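Local coordinates for thioredoxin-like protein (PDB 3TY1), which is of unknown function but belongs to the galactose mutarotase clan, may bind carbohydrate and is a putative aldose 1-epimerase, at residues 321-324 / 325-329. Sequence-based numbering, arbitrary orientation.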
ATOM      1  N   TYR A 321       4.425 -10.018  26.776  1.00 37.76           N
ATOM      2  CA  TYR A 321       3.226  -9.275  27.101  1.00 36.30           C
ATOM      3  C   TYR A 321       3.086  -8.213  26.012  1.00 38.38           C
ATOM      4  O   TYR A 321       3.960  -8.056  25.156  1.00 39.13           O
ATOM      5  CB  TYR A 321       3.294  -8.650  28.510  1.00 37.91           C
ATOM      6  CG  TYR A 321       3.336  -9.686  29.603  1.00 38.18           C
ATOM      7  CD1 TYR A 321       2.279 -10.600  29.782  1.00 38.35           C
ATOM      8  CD2 TYR A 321       4.416  -9.769  30.471  1.00 44.39           C
ATOM      9  CE1 TYR A 321       2.325 -11.557  30.837  1.00 41.45           C
ATOM     10  CE2 TYR A 321       4.468 -10.718  31.485  1.00 44.56           C
ATOM     11  CZ  TYR A 321       3.427 -11.613  31.668  1.00 43.46           C
ATOM     12  OH  TYR A 321       3.498 -12.563  32.688  1.00 43.02           O
ATOM     13  N   ALA A 322       1.968  -7.494  26.045  1.00 35.83           N
ATOM     14  CA  ALA A 322       1.623  -6.564  24.987  1.00 35.77           C
ATOM     15  C   ALA A 322       2.252  -5.173  25.082  1.00 36.71           C
ATOM     16  O   ALA A 322       1.904  -4.273  24.285  1.00 33.86           O
ATOM     17  CB  ALA A 322       0.060  -6.463  24.876  1.00 32.86           C
ATOM     18  N   TYR A 323       3.152  -4.972  26.045  1.00 37.76           N
ATOM     19  CA  TYR A 323       3.927  -3.736  26.097  1.00 36.65           C
ATOM     20  C   TYR A 323       4.766  -3.600  24.830  1.00 35.97           C
ATOM     21  O   TYR A 323       4.984  -4.582  24.151  1.00 37.42           O
ATOM     22  CB  TYR A 323       4.854  -3.680  27.310  1.00 37.69           C
ATOM     23  CG  TYR A 323       4.148  -3.729  28.637  1.00 37.33           C
ATOM     24  CD1 TYR A 323       3.406  -2.653  29.083  1.00 37.00           C
ATOM     25  CD2 TYR A 323       4.219  -4.869  29.451  1.00 46.23           C
ATOM     26  CE1 TYR A 323       2.752  -2.695  30.313  1.00 41.48           C
ATOM     27  CE2 TYR A 323       3.568  -4.923  30.681  1.00 43.89           C
ATOM     28  CZ  TYR A 323       2.831  -3.832  31.096  1.00 41.61           C
ATOM     29  OH  TYR A 323       2.168  -3.853  32.290  1.00 42.60           O
ATOM     30  N   PRO A 324       5.214  -2.369  24.492  1.00 37.16           N
ATOM     31  CA  PRO A 324       6.046  -2.175  23.311  1.00 37.10           C
ATOM     32  C   PRO A 324       7.384  -2.899  23.394  1.00 38.37           C
ATOM     33  O   PRO A 324       7.827  -3.267  24.477  1.00 40.23           O
ATOM     34  CB  PRO A 324       6.253  -0.656  23.252  1.00 39.15           C
ATOM     35  CG  PRO A 324       5.185  -0.077  24.064  1.00 42.00           C
ATOM     36  CD  PRO A 324       4.881  -1.086  25.133  1.00 39.67           C
ATOM     37  N   VAL A 325       8.001  -3.093  22.245  1.00 37.57           N
ATOM     38  CA  VAL A 325       9.246  -3.843  22.125  1.00 40.71           C
ATOM     39  C   VAL A 325      10.382  -3.273  22.993  1.00 43.38           C
ATOM     40  O   VAL A 325      11.244  -4.037  23.448  1.00 44.41           O
ATOM     41  CB  VAL A 325       9.661  -3.977  20.639  1.00 41.91           C
ATOM     42  CG1 VAL A 325      10.048  -2.593  20.059  1.00 40.49           C
ATOM     43  CG2 VAL A 325      10.771  -5.005  20.482  1.00 41.34           C
ATOM     44  N   THR A 326      10.351  -1.961  23.255  1.00 44.14           N
ATOM     45  CA  THR A 326      11.284  -1.308  24.174  1.00 46.90           C
ATOM     46  C   THR A 326      11.178  -1.882  25.595  1.00 45.78           C
ATOM     47  O   THR A 326      12.176  -2.189  26.206  1.00 50.30           O
ATOM     48  CB  THR A 326      11.064   0.243  24.212  1.00 48.66           C
ATOM     49  OG1 THR A 326       9.661   0.516  24.336  1.00 49.59           O
ATOM     50  CG2 THR A 326      11.589   0.894  22.949  1.00 47.70           C
ATOM     51  N   ILE A 327       9.963  -2.038  26.109  1.00 45.08           N
ATOM     52  CA  ILE A 327       9.735  -2.607  27.460  1.00 46.02           C
ATOM     53  C   ILE A 327      10.050  -4.092  27.485  1.00 45.23           C
ATOM     54  O   ILE A 327      10.741  -4.567  28.399  1.00 47.08           O
ATOM     55  CB  ILE A 327       8.309  -2.302  27.960  1.00 45.55           C
ATOM     56  CG1 ILE A 327       8.252  -0.833  28.399  1.00 52.75           C
ATOM     57  CG2 ILE A 327       7.899  -3.225  29.094  1.00 47.14           C
ATOM     58  CD1 ILE A 327       6.886  -0.211  28.356  1.00 50.04           C
ATOM     59  N   GLU A 328       9.608  -4.814  26.451  1.00 44.96           N
ATOM     60  CA  GLU A 328       9.859  -6.266  26.356  1.00 43.77           C
ATOM     61  C   GLU A 328      11.352  -6.615  26.244  1.00 46.24           C
ATOM     62  O   GLU A 328      11.777  -7.657  26.769  1.00 49.71           O
ATOM     63  CB  GLU A 328       9.051  -6.905  25.236  1.00 39.61           C
ATOM     64  CG  GLU A 328       7.557  -6.764  25.461  1.00 37.22           C
ATOM     65  CD  GLU A 328       7.055  -7.489  26.695  1.00 45.78           C
ATOM     66  OE1 GLU A 328       7.207  -8.733  26.752  1.00 46.53           O
ATOM     67  OE2 GLU A 328       6.540  -6.818  27.626  1.00 43.24           O
ATOM     68  N   ARG A 329      12.142  -5.754  25.612  1.00 44.48           N
ATOM     69  CA  ARG A 329      13.606  -5.930  25.601  1.00 49.18           C
ATOM     70  C   ARG A 329      14.206  -5.649  26.985  1.00 51.36           C
ATOM     71  O   ARG A 329      15.012  -6.440  27.504  1.00 53.12           O
ATOM     72  CB  ARG A 329      14.268  -4.975  24.613  1.00 50.82           C
ATOM     73  CG  ARG A 329      14.100  -5.350  23.152  1.00 49.71           C
ATOM     74  CD  ARG A 329      14.396  -4.137  22.312  1.00 51.01           C
ATOM     75  NE  ARG A 329      14.222  -4.371  20.890  1.00 48.60           N
ATOM     76  CZ  ARG A 329      14.333  -3.432  19.952  1.00 51.36           C
ATOM     77  NH1 ARG A 329      14.631  -2.162  20.256  1.00 53.31           N
ATOM     78  NH2 ARG A 329      14.128  -3.764  18.686  1.00 50.17           N
TER
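Pro324 O accepts Glu328 N at 3.1 Å in a nearly straight bond (170° at the hydrogen), and the amide of Ile327 adds a weak, bent one, so the carbonyl of the N-cap residue begins the first turn of the helix. Glu328 then doubles back toward the incoming loop. Its CG stands anti to the carbonyl carbon and the chain folds at chi2, passing CG within 3.6 Å of both Tyr323 O and Pro324 O, which brings the carboxylate to the backbone of Tyr321. Tyr321 N meets OE1 of Glu328 at 3.1 Å, coming in from above the carboxylate plane, 61° out of it, rather than within it. Ser320 OG is hydrogen-bonded to the same oxygen, while OE2 forms a salt bridge with Arg333, so both oxygens of this buried acid have partners and its charge is probably offset. The short helix comes after strand 311-318, a member of the mixed sheet in this supersandwich, the fold of the galactose mutarotase clan, and Glu328 ties its first turn back to the loop that leaves the strand. OE2 also lies at the edge of the Tyr323 ring, in its plane, 3.5 Å from CD2, with ring and carboxylate only 15° apart. Ile327 also packs on Tyr323, its CG2 branch 3.6 Å from CB of the tyrosine. On the other branch, CD1 of Ile327 lies 3.9 Å from CD of Pro324, the two side chains running alongside each other. At its far end the Tyr323 hydroxyl is hydrogen-bonded to Phe235 O, and the Tyr323 ring stacks on that of Phe235.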